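Local coordinates for chicken beta-microseminoprotein-like 3 (Gallus gallus, PDB 6RWC) that is an egg-specific member of the beta-microseminoprotein (PSP-94) family found in chicken egg white, whose function is not known, at residues 10-14 against 35-40. Coordinates in Å, arbitrary orientation, origin at the centre of the assembly. Residue numbers count along the deposited sequence, not the author numbering.
Sequences YGCIS and CKMNAM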
ATOM      1  N   TYR A  10      -9.193  -1.169  24.743  1.00 54.77           N
ATOM      2  CA  TYR A  10      -9.055   0.274  24.600  1.00 53.56           C
ATOM      3  C   TYR A  10      -8.682   0.709  23.190  1.00 51.73           C
ATOM      4  O   TYR A  10      -8.662   1.914  22.916  1.00 52.84           O
ATOM      5  CB  TYR A  10      -8.008   0.814  25.584  1.00 54.63           C
ATOM      6  CG  TYR A  10      -8.322   0.529  27.033  1.00 58.65           C
ATOM      7  CD1 TYR A  10      -7.692  -0.508  27.708  1.00 61.93           C
ATOM      8  CD2 TYR A  10      -9.255   1.290  27.726  1.00 61.14           C
ATOM      9  CE1 TYR A  10      -7.978  -0.778  29.033  1.00 67.17           C
ATOM     10  CE2 TYR A  10      -9.549   1.026  29.053  1.00 63.72           C
ATOM     11  CZ  TYR A  10      -8.908  -0.007  29.700  1.00 67.08           C
ATOM     12  OH  TYR A  10      -9.197  -0.271  31.020  1.00 72.36           O
ATOM     13  N   GLY A  11      -8.387  -0.226  22.303  1.00 49.33           N
ATOM     14  CA  GLY A  11      -8.008   0.097  20.945  1.00 44.56           C
ATOM     15  C   GLY A  11      -7.117  -0.989  20.376  1.00 44.51           C
ATOM     16  O   GLY A  11      -7.135  -2.125  20.837  1.00 48.13           O
ATOM     17  N   CYS A  12      -6.334  -0.610  19.367  1.00 44.54           N
ATOM     18  CA  CYS A  12      -5.422  -1.526  18.687  1.00 45.35           C
ATOM     19  C   CYS A  12      -3.995  -1.220  19.124  1.00 47.38           C
ATOM     20  O   CYS A  12      -3.461  -0.146  18.825  1.00 44.92           O
ATOM     21  CB  CYS A  12      -5.565  -1.411  17.171  1.00 46.21           C
ATOM     22  SG  CYS A  12      -7.250  -1.644  16.578  1.00 44.87           S
ATOM     23  N   ILE A  13      -3.375  -2.166  19.818  1.00 53.11           N
ATOM     24  CA  ILE A  13      -2.007  -2.012  20.298  1.00 60.09           C
ATOM     25  C   ILE A  13      -1.066  -2.605  19.259  1.00 63.50           C
ATOM     26  O   ILE A  13      -1.114  -3.808  18.979  1.00 63.65           O
ATOM     27  CB  ILE A  13      -1.817  -2.683  21.665  1.00 62.61           C
ATOM     28  CG1 ILE A  13      -2.829  -2.131  22.673  1.00 56.63           C
ATOM     29  CG2 ILE A  13      -0.390  -2.485  22.153  1.00 61.93           C
ATOM     30  CD1 ILE A  13      -2.780  -2.809  24.028  1.00 61.18           C
ATOM     31  N   SER A  14      -0.211  -1.763  18.683  1.00 68.69           N
ATOM     32  CA  SER A  14       0.696  -2.174  17.612  1.00 78.75           C
ATOM     33  C   SER A  14       2.100  -1.727  17.992  1.00 91.59           C
ATOM     34  O   SER A  14       2.553  -0.645  17.607  1.00 96.38           O
ATOM     35  CB  SER A  14       0.267  -1.606  16.271  1.00 77.31           C
ATOM     36  OG  SER A  14       1.167  -1.989  15.245  1.00 81.41           O
ATOM     37  N   CYS A  35      -8.098   0.837  12.788  1.00 27.97           N
ATOM     38  CA  CYS A  35      -8.402   0.185  14.055  1.00 32.46           C
ATOM     39  C   CYS A  35      -9.915   0.045  14.180  1.00 36.91           C
ATOM     40  O   CYS A  35     -10.618   1.026  14.439  1.00 37.00           O
ATOM     41  CB  CYS A  35      -7.823   0.977  15.223  1.00 31.85           C
ATOM     42  SG  CYS A  35      -8.097   0.187  16.810  1.00 40.45           S
ATOM     43  N   LYS A  36     -10.414  -1.171  13.988  1.00 39.16           N
ATOM     44  CA  LYS A  36     -11.827  -1.476  14.132  1.00 50.48           C
ATOM     45  C   LYS A  36     -12.066  -2.190  15.455  1.00 54.52           C
ATOM     46  O   LYS A  36     -11.137  -2.707  16.084  1.00 56.08           O
ATOM     47  CB  LYS A  36     -12.324  -2.335  12.963  1.00 58.18           C
ATOM     48  CG  LYS A  36     -12.114  -1.696  11.599  1.00 63.09           C
ATOM     49  CD  LYS A  36     -13.035  -0.502  11.394  1.00 68.46           C
ATOM     50  CE  LYS A  36     -14.481  -0.945  11.229  1.00 75.91           C
ATOM     51  NZ  LYS A  36     -15.409   0.214  11.083  1.00 80.73           N
ATOM     52  N   MET A  37     -13.333  -2.209  15.873  1.00 59.21           N
ATOM     53  CA  MET A  37     -13.682  -2.777  17.171  1.00 66.33           C
ATOM     54  C   MET A  37     -13.270  -4.240  17.276  1.00 64.91           C
ATOM     55  O   MET A  37     -12.858  -4.700  18.347  1.00 68.19           O
ATOM     56  CB  MET A  37     -15.182  -2.631  17.421  1.00 76.82           C
ATOM     57  CG  MET A  37     -15.645  -1.202  17.621  1.00 82.57           C
ATOM     58  SD  MET A  37     -16.308  -0.941  19.276  1.00 92.40           S
ATOM     59  CE  MET A  37     -17.117   0.644  19.071  1.00 94.64           C
ATOM     60  N   ASN A  38     -13.375  -4.989  16.178  1.00 63.93           N
ATOM     61  CA  ASN A  38     -13.001  -6.398  16.214  1.00 70.93           C
ATOM     62  C   ASN A  38     -11.489  -6.581  16.166  1.00 68.92           C
ATOM     63  O   ASN A  38     -10.937  -7.386  16.926  1.00 72.77           O
ATOM     64  CB  ASN A  38     -13.667  -7.153  15.063  1.00 74.25           C
ATOM     65  CG  ASN A  38     -15.098  -7.542  15.376  1.00 84.27           C
ATOM     66  OD1 ASN A  38     -16.027  -7.167  14.660  1.00 91.03           O
ATOM     67  ND2 ASN A  38     -15.283  -8.295  16.453  1.00 88.12           N
ATOM     68  N   ALA A  39     -10.802  -5.848  15.293  1.00 60.99           N
ATOM     69  CA  ALA A  39      -9.366  -6.026  15.127  1.00 53.67           C
ATOM     70  C   ALA A  39      -8.797  -4.859  14.334  1.00 44.22           C
ATOM     71  O   ALA A  39      -9.529  -4.023  13.799  1.00 38.79           O
ATOM     72  CB  ALA A  39      -9.045  -7.347  14.426  1.00 56.09           C
ATOM     73  N   MET A  40      -7.468  -4.817  14.277  1.00 39.17           N
ATOM     74  CA  MET A  40      -6.768  -3.927  13.365  1.00 32.95           C
ATOM     75  C   MET A  40      -6.646  -4.600  12.005  1.00 33.71           C
ATOM     76  O   MET A  40      -6.335  -5.791  11.913  1.00 32.84           O
ATOM     77  CB  MET A  40      -5.381  -3.580  13.908  1.00 30.56           C
ATOM     78  CG  MET A  40      -4.548  -2.707  12.975  1.00 36.88           C
ATOM     79  SD  MET A  40      -2.865  -2.427  13.569  1.00 41.25           S
ATOM     80  CE  MET A  40      -2.190  -4.084  13.491  1.00 43.63           C
TER
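Residues 10-14 run from a loop into the short strand 12-14, while 35-40 form the tight turn of a beta-hairpin, leaving strand 31-35 at Cys35 and entering strand 39-44 at Ala39. Lys36 N donates to Ala39 O at 3.0 Å, closing the turn through Met37 and Asn38. The two backbones do not pair as strands; they come nearest at Cys12 and Cys35, with CA atoms 5.8 Å apart, and what joins them is sulfur. Cys12 SG and Cys35 SG form a disulfide of 2.0 Å with a chi3 of 92°, close to the relaxed value, and both CA-to-CB bonds point toward the opposite segment. Gly11 passes beside it, its C 3.9 Å from Cys35 SG; with phi/psi of 153/-157 a side chain here would jam against the carbonyl O of Tyr10. One of five disulfides in this helix-free, cysteine-rich fold, the bridge ties the small two-stranded sheet of 12-14 and 17-19 to the turn end of the central hairpin in the four-stranded antiparallel sheet. Met40, next along that hairpin, lays its CB 3.8 Å from Cys12 SG; with chi1 and chi2 both t, its side chain runs out straight to SD, 4.2 Å from Ser14 CB. Ser7 and Phe21 touch the side chains of Cys12 and Cys35, respectively. Between Cys12 and Ser14, Ile13 points away from 35-40, and its side chain touches Ser8 and Leu18.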